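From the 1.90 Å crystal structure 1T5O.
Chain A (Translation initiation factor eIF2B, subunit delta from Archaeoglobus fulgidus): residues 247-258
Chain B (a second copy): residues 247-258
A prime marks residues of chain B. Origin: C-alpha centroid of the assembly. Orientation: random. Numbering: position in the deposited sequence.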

ATOM      1  N   THR A 247      -3.574  -6.983  -7.385  1.00 17.12           N
ATOM      2  CA  THR A 247      -3.701  -8.424  -7.537  1.00 17.33           C
ATOM      3  C   THR A 247      -2.554  -8.984  -8.387  1.00 15.83           C
ATOM      4  O   THR A 247      -1.938 -10.000  -8.014  1.00 15.71           O
ATOM      5  CB  THR A 247      -5.064  -8.802  -8.186  1.00 17.74           C
ATOM      6  OG1 THR A 247      -6.126  -8.317  -7.363  1.00 15.94           O
ATOM      7  CG2 THR A 247      -5.188 -10.313  -8.328  1.00 13.94           C
ATOM      8  N   TYR A 248      -2.255  -8.324  -9.500  1.00 15.46           N
ATOM      9  CA  TYR A 248      -1.171  -8.793 -10.374  1.00 15.29           C
ATOM     10  C   TYR A 248       0.150  -8.848  -9.601  1.00 15.62           C
ATOM     11  O   TYR A 248       0.904  -9.834  -9.706  1.00 17.70           O
ATOM     12  CB  TYR A 248      -1.016  -7.884 -11.620  1.00 17.52           C
ATOM     13  CG  TYR A 248       0.284  -8.144 -12.372  1.00 17.88           C
ATOM     14  CD1 TYR A 248       1.291  -7.160 -12.444  1.00 16.81           C
ATOM     15  CD2 TYR A 248       0.538  -9.393 -12.941  1.00 15.61           C
ATOM     16  CE1 TYR A 248       2.526  -7.435 -13.077  1.00 17.15           C
ATOM     17  CE2 TYR A 248       1.755  -9.677 -13.565  1.00 16.02           C
ATOM     18  CZ  TYR A 248       2.744  -8.684 -13.629  1.00 19.24           C
ATOM     19  OH  TYR A 248       3.932  -8.952 -14.268  1.00 18.76           O
ATOM     20  N   THR A 249       0.429  -7.809  -8.818  1.00 15.18           N
ATOM     21  CA  THR A 249       1.658  -7.792  -8.022  1.00 16.28           C
ATOM     22  C   THR A 249       1.714  -9.015  -7.132  1.00 15.62           C
ATOM     23  O   THR A 249       2.726  -9.676  -7.062  1.00 14.57           O
ATOM     24  CB  THR A 249       1.741  -6.535  -7.119  1.00 16.23           C
ATOM     25  OG1 THR A 249       1.739  -5.379  -7.952  1.00 16.94           O
ATOM     26  CG2 THR A 249       3.055  -6.527  -6.286  1.00 13.67           C
ATOM     27  N   VAL A 250       0.634  -9.284  -6.412  1.00 15.35           N
ATOM     28  CA  VAL A 250       0.596 -10.453  -5.545  1.00 15.77           C
ATOM     29  C   VAL A 250       0.867 -11.715  -6.368  1.00 16.41           C
ATOM     30  O   VAL A 250       1.609 -12.602  -5.929  1.00 15.70           O
ATOM     31  CB  VAL A 250      -0.775 -10.605  -4.834  1.00 15.00           C
ATOM     32  CG1 VAL A 250      -0.781 -11.917  -3.954  1.00 15.10           C
ATOM     33  CG2 VAL A 250      -1.051  -9.368  -3.962  1.00 15.94           C
ATOM     34  N   SER A 251       0.297 -11.781  -7.575  1.00 15.51           N
ATOM     35  CA  SER A 251       0.504 -12.964  -8.415  1.00 15.90           C
ATOM     36  C   SER A 251       1.978 -13.160  -8.820  1.00 14.78           C
ATOM     37  O   SER A 251       2.432 -14.295  -8.995  1.00 15.91           O
ATOM     38  CB  SER A 251      -0.394 -12.912  -9.669  1.00 14.53           C
ATOM     39  OG  SER A 251       0.229 -12.207 -10.749  1.00 17.83           O
ATOM     40  N   VAL A 252       2.728 -12.071  -8.954  1.00 14.53           N
ATOM     41  CA  VAL A 252       4.120 -12.186  -9.367  1.00 16.45           C
ATOM     42  C   VAL A 252       4.960 -12.766  -8.221  1.00 18.17           C
ATOM     43  O   VAL A 252       5.790 -13.642  -8.445  1.00 18.37           O
ATOM     44  CB  VAL A 252       4.695 -10.801  -9.799  1.00 18.49           C
ATOM     45  CG1 VAL A 252       6.242 -10.879 -10.015  1.00 16.31           C
ATOM     46  CG2 VAL A 252       4.039 -10.364 -11.106  1.00 16.93           C
ATOM     47  N   VAL A 253       4.728 -12.282  -7.002  1.00 17.06           N
ATOM     48  CA  VAL A 253       5.472 -12.758  -5.841  1.00 16.50           C
ATOM     49  C   VAL A 253       5.127 -14.235  -5.595  1.00 19.46           C
ATOM     50  O   VAL A 253       6.016 -15.066  -5.379  1.00 20.13           O
ATOM     51  CB  VAL A 253       5.145 -11.882  -4.603  1.00 16.96           C
ATOM     52  CG1 VAL A 253       5.937 -12.372  -3.376  1.00 18.50           C
ATOM     53  CG2 VAL A 253       5.521 -10.427  -4.901  1.00 15.64           C
ATOM     54  N   ALA A 254       3.839 -14.574  -5.664  1.00 17.88           N
ATOM     55  CA  ALA A 254       3.424 -15.952  -5.461  1.00 20.45           C
ATOM     56  C   ALA A 254       4.058 -16.887  -6.505  1.00 19.65           C
ATOM     57  O   ALA A 254       4.524 -17.969  -6.172  1.00 22.33           O
ATOM     58  CB  ALA A 254       1.888 -16.061  -5.508  1.00 18.98           C
ATOM     59  N   LYS A 255       4.060 -16.475  -7.759  1.00 21.01           N
ATOM     60  CA  LYS A 255       4.642 -17.289  -8.829  1.00 23.10           C
ATOM     61  C   LYS A 255       6.143 -17.549  -8.545  1.00 24.03           C
ATOM     62  O   LYS A 255       6.620 -18.677  -8.626  1.00 24.34           O
ATOM     63  CB  LYS A 255       4.447 -16.565 -10.175  1.00 24.06           C
ATOM     64  CG  LYS A 255       5.191 -17.173 -11.348  1.00 29.00           C
ATOM     65  CD  LYS A 255       5.046 -18.688 -11.351  1.00 34.50           C
ATOM     66  CE  LYS A 255       3.638 -19.101 -11.675  1.00 35.96           C
ATOM     67  NZ  LYS A 255       3.494 -19.073 -13.140  1.00 40.77           N
ATOM     68  N   HIS A 256       6.870 -16.505  -8.167  1.00 24.23           N
ATOM     69  CA  HIS A 256       8.293 -16.650  -7.871  1.00 24.08           C
ATOM     70  C   HIS A 256       8.551 -17.613  -6.708  1.00 24.75           C
ATOM     71  O   HIS A 256       9.579 -18.298  -6.672  1.00 21.84           O
ATOM     72  CB  HIS A 256       8.911 -15.301  -7.513  1.00 26.24           C
ATOM     73  CG  HIS A 256      10.390 -15.377  -7.323  1.00 30.30           C
ATOM     74  ND1 HIS A 256      11.265 -15.485  -8.385  1.00 30.03           N
ATOM     75  CD2 HIS A 256      11.144 -15.496  -6.201  1.00 32.79           C
ATOM     76  CE1 HIS A 256      12.491 -15.670  -7.924  1.00 32.69           C
ATOM     77  NE2 HIS A 256      12.445 -15.682  -6.604  1.00 30.55           N
ATOM     78  N   HIS A 257       7.626 -17.636  -5.747  1.00 22.49           N
ATOM     79  CA  HIS A 257       7.725 -18.498  -4.581  1.00 22.21           C
ATOM     80  C   HIS A 257       6.999 -19.827  -4.699  1.00 23.19           C
ATOM     81  O   HIS A 257       6.886 -20.566  -3.718  1.00 23.69           O
ATOM     82  CB  HIS A 257       7.226 -17.751  -3.333  1.00 20.03           C
ATOM     83  CG  HIS A 257       8.223 -16.771  -2.814  1.00 20.75           C
ATOM     84  ND1 HIS A 257       8.237 -15.449  -3.195  1.00 22.72           N
ATOM     85  CD2 HIS A 257       9.333 -16.958  -2.066  1.00 18.99           C
ATOM     86  CE1 HIS A 257       9.312 -14.859  -2.699  1.00 20.51           C
ATOM     87  NE2 HIS A 257       9.997 -15.752  -2.014  1.00 22.60           N
ATOM     88  N   ASN A 258       6.516 -20.130  -5.896  1.00 24.19           N
ATOM     89  CA  ASN A 258       5.796 -21.382  -6.156  1.00 25.23           C
ATOM     90  C   ASN A 258       4.619 -21.579  -5.213  1.00 23.20           C
ATOM     91  O   ASN A 258       4.369 -22.685  -4.718  1.00 22.80           O
ATOM     92  CB  ASN A 258       6.745 -22.566  -6.030  1.00 27.76           C
ATOM     93  CG  ASN A 258       7.928 -22.439  -6.928  1.00 33.37           C
ATOM     94  OD1 ASN A 258       9.071 -22.670  -6.513  1.00 38.50           O
ATOM     95  ND2 ASN A 258       7.678 -22.065  -8.177  1.00 36.84           N
TER
ATOM     96  N   THR B 247      10.244  -2.982   0.064  1.00 16.65           N
ATOM     97  CA  THR B 247      11.332  -2.900  -0.909  1.00 17.76           C
ATOM     98  C   THR B 247      11.569  -4.237  -1.626  1.00 17.25           C
ATOM     99  O   THR B 247      11.730  -4.256  -2.856  1.00 17.09           O
ATOM    100  CB  THR B 247      12.620  -2.406  -0.232  1.00 17.06           C
ATOM    101  OG1 THR B 247      12.398  -1.088   0.278  1.00 16.00           O
ATOM    102  CG2 THR B 247      13.798  -2.370  -1.217  1.00 17.07           C
ATOM    103  N   TYR B 248      11.585  -5.341  -0.874  1.00 16.79           N
ATOM    104  CA  TYR B 248      11.775  -6.681  -1.466  1.00 16.52           C
ATOM    105  C   TYR B 248      10.729  -6.990  -2.563  1.00 17.69           C
ATOM    106  O   TYR B 248      11.067  -7.532  -3.621  1.00 15.38           O
ATOM    107  CB  TYR B 248      11.722  -7.762  -0.382  1.00 17.18           C
ATOM    108  CG  TYR B 248      11.622  -9.172  -0.930  1.00 17.87           C
ATOM    109  CD1 TYR B 248      10.489  -9.965  -0.682  1.00 17.31           C
ATOM    110  CD2 TYR B 248      12.625  -9.693  -1.743  1.00 17.12           C
ATOM    111  CE1 TYR B 248      10.369 -11.236  -1.234  1.00 18.27           C
ATOM    112  CE2 TYR B 248      12.513 -10.971  -2.311  1.00 17.41           C
ATOM    113  CZ  TYR B 248      11.386 -11.730  -2.056  1.00 20.09           C
ATOM    114  OH  TYR B 248      11.272 -12.965  -2.649  1.00 21.68           O
ATOM    115  N   THR B 249       9.466  -6.668  -2.304  1.00 16.19           N
ATOM    116  CA  THR B 249       8.402  -6.883  -3.288  1.00 17.90           C
ATOM    117  C   THR B 249       8.727  -6.140  -4.599  1.00 19.07           C
ATOM    118  O   THR B 249       8.573  -6.690  -5.703  1.00 18.76           O
ATOM    119  CB  THR B 249       7.075  -6.371  -2.713  1.00 19.36           C
ATOM    120  OG1 THR B 249       6.816  -7.085  -1.500  1.00 21.21           O
ATOM    121  CG2 THR B 249       5.897  -6.550  -3.699  1.00 16.90           C
ATOM    122  N   VAL B 250       9.151  -4.879  -4.491  1.00 18.35           N
ATOM    123  CA  VAL B 250       9.498  -4.124  -5.701  1.00 17.02           C
ATOM    124  C   VAL B 250      10.616  -4.858  -6.444  1.00 16.56           C
ATOM    125  O   VAL B 250      10.559  -4.986  -7.670  1.00 17.17           O
ATOM    126  CB  VAL B 250       9.956  -2.684  -5.347  1.00 16.22           C
ATOM    127  CG1 VAL B 250      10.399  -1.920  -6.612  1.00 15.58           C
ATOM    128  CG2 VAL B 250       8.784  -1.950  -4.652  1.00 16.75           C
ATOM    129  N   SER B 251      11.609  -5.358  -5.706  1.00 17.83           N
ATOM    130  CA  SER B 251      12.738  -6.079  -6.327  1.00 18.16           C
ATOM    131  C   SER B 251      12.291  -7.340  -7.074  1.00 18.50           C
ATOM    132  O   SER B 251      12.862  -7.681  -8.104  1.00 18.38           O
ATOM    133  CB  SER B 251      13.813  -6.468  -5.291  1.00 16.52           C
ATOM    134  OG  SER B 251      13.458  -7.638  -4.560  1.00 17.98           O
ATOM    135  N   VAL B 252      11.275  -8.031  -6.569  1.00 18.92           N
ATOM    136  CA  VAL B 252      10.768  -9.228  -7.246  1.00 18.72           C
ATOM    137  C   VAL B 252      10.102  -8.857  -8.569  1.00 18.62           C
ATOM    138  O   VAL B 252      10.322  -9.508  -9.610  1.00 19.27           O
ATOM    139  CB  VAL B 252       9.727  -9.967  -6.370  1.00 19.99           C
ATOM    140  CG1 VAL B 252       9.102 -11.151  -7.156  1.00 16.88           C
ATOM    141  CG2 VAL B 252      10.408 -10.474  -5.102  1.00 18.31           C
ATOM    142  N   VAL B 253       9.290  -7.812  -8.550  1.00 17.78           N
ATOM    143  CA  VAL B 253       8.600  -7.412  -9.775  1.00 17.97           C
ATOM    144  C   VAL B 253       9.612  -6.860 -10.806  1.00 19.19           C
ATOM    145  O   VAL B 253       9.551  -7.190 -11.989  1.00 17.65           O
ATOM    146  CB  VAL B 253       7.508  -6.350  -9.468  1.00 17.63           C
ATOM    147  CG1 VAL B 253       6.812  -5.890 -10.752  1.00 17.81           C
ATOM    148  CG2 VAL B 253       6.480  -6.931  -8.492  1.00 19.35           C
ATOM    149  N   ALA B 254      10.535  -6.015 -10.355  1.00 15.92           N
ATOM    150  CA  ALA B 254      11.521  -5.445 -11.263  1.00 18.55           C
ATOM    151  C   ALA B 254      12.374  -6.538 -11.909  1.00 18.88           C
ATOM    152  O   ALA B 254      12.674  -6.480 -13.094  1.00 18.95           O
ATOM    153  CB  ALA B 254      12.426  -4.443 -10.512  1.00 18.24           C
ATOM    154  N   LYS B 255      12.765  -7.520 -11.118  1.00 20.77           N
ATOM    155  CA  LYS B 255      13.575  -8.627 -11.611  1.00 23.41           C
ATOM    156  C   LYS B 255      12.843  -9.386 -12.738  1.00 24.59           C
ATOM    157  O   LYS B 255      13.428  -9.724 -13.776  1.00 22.02           O
ATOM    158  CB  LYS B 255      13.835  -9.578 -10.464  1.00 25.11           C
ATOM    159  CG  LYS B 255      14.653 -10.823 -10.776  1.00 29.01           C
ATOM    160  CD  LYS B 255      16.119 -10.512 -10.770  1.00 31.25           C
ATOM    161  CE  LYS B 255      16.950 -11.778 -10.588  1.00 34.82           C
ATOM    162  NZ  LYS B 255      18.370 -11.477 -10.881  1.00 34.40           N
ATOM    163  N   HIS B 256      11.568  -9.675 -12.507  1.00 23.49           N
ATOM    164  CA  HIS B 256      10.770 -10.394 -13.489  1.00 24.78           C
ATOM    165  C   HIS B 256      10.645  -9.596 -14.793  1.00 25.01           C
ATOM    166  O   HIS B 256      10.638 -10.161 -15.897  1.00 25.02           O
ATOM    167  CB  HIS B 256       9.384 -10.692 -12.917  1.00 26.96           C
ATOM    168  CG  HIS B 256       8.499 -11.431 -13.873  1.00 29.65           C
ATOM    169  ND1 HIS B 256       8.728 -12.743 -14.226  1.00 31.03           N
ATOM    170  CD2 HIS B 256       7.454 -11.013 -14.625  1.00 31.53           C
ATOM    171  CE1 HIS B 256       7.865 -13.102 -15.161  1.00 32.67           C
ATOM    172  NE2 HIS B 256       7.080 -12.070 -15.422  1.00 34.41           N
ATOM    173  N   HIS B 257      10.591  -8.275 -14.670  1.00 24.43           N
ATOM    174  CA  HIS B 257      10.470  -7.397 -15.826  1.00 22.66           C
ATOM    175  C   HIS B 257      11.791  -6.893 -16.403  1.00 24.52           C
ATOM    176  O   HIS B 257      11.814  -5.984 -17.237  1.00 22.01           O
ATOM    177  CB  HIS B 257       9.559  -6.233 -15.455  1.00 24.08           C
ATOM    178  CG  HIS B 257       8.113  -6.612 -15.425  1.00 24.21           C
ATOM    179  ND1 HIS B 257       7.350  -6.671 -16.567  1.00 24.11           N
ATOM    180  CD2 HIS B 257       7.319  -7.059 -14.420  1.00 24.28           C
ATOM    181  CE1 HIS B 257       6.149  -7.142 -16.271  1.00 26.89           C
ATOM    182  NE2 HIS B 257       6.104  -7.386 -14.976  1.00 24.65           N
ATOM    183  N   ASN B 258      12.902  -7.464 -15.941  1.00 25.21           N
ATOM    184  CA  ASN B 258      14.224  -7.060 -16.443  1.00 25.68           C
ATOM    185  C   ASN B 258      14.541  -5.580 -16.285  1.00 24.43           C
ATOM    186  O   ASN B 258      15.257  -4.997 -17.099  1.00 23.17           O
ATOM    187  CB  ASN B 258      14.365  -7.470 -17.909  1.00 28.10           C
ATOM    188  CG  ASN B 258      14.378  -8.973 -18.067  1.00 28.89           C
ATOM    189  OD1 ASN B 258      15.065  -9.653 -17.339  1.00 32.25           O
ATOM    190  ND2 ASN B 258      13.621  -9.491 -19.022  1.00 34.31           N
TER

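Each stretch is a helix from residue 247 to 256, followed by two residues outside the helix. The two helices cross at 81°, and their axes come within 9.5 Å. Backbone hydrogen bonds run regularly along each helix, as in Ala254 N to Val250 O. His257 and His257′ are the first residues to leave helical phi/psi. At the crossing, Val252 CA lies 6.6 Å from Val253′ CA, and Val253 CA lies 6.5 Å from Val252′ CA.

This close approach is filled by small branched side chains. Val252 and Val252′ point toward the opposing helix, and their CG1 atoms meet at 4.1 Å. Each CG1 also packs over the backbone of the partner: Val252 CG1 is 4.2 Å from Val253′ CA, and Val252′ CG1 is 4.2 Å from Val253 CA. Thr249 and Thr249′ extend the apolar contact through their methyl groups, with CG2 to CG2 at 3.8 Å. Their OG1 hydroxyls are hydrogen-bonded elsewhere in the structure, so these polar atoms are satisfied although the residues are buried. Val253 CG2 reaches Thr249′ CG2 at 4.1 Å, and Val253′ CG2 reaches Thr249 CG2 at the same distance.

Polar contacts lie beyond this apolar patch. The CA-to-CB bond of Tyr248 points sideways to the other stretch, but the long side chain, with chi1 t, brings its hydroxyl to the other chain. Tyr248 OH hydrogen-bonds His257′ NE2 at 2.8 Å; either could be the donor. The hydroxyl meets the imidazole at its edge, near the ring plane, where a ring nitrogen can donate or accept a hydrogen bond. In the other copy of this contact, Tyr248′ OH is 3.1 Å from His257 NE2. His257 ND1 donates to Val253 O at 3.1 Å, which ties the ring back to its own helix.

His256 and His256′ are exposed, yet their CB atoms pack against the opposing Val252 residues. Between them the stretches bury 478 Å², both sides summed; Tyr248, Thr249, Val252 and Val253 are buried in both chains.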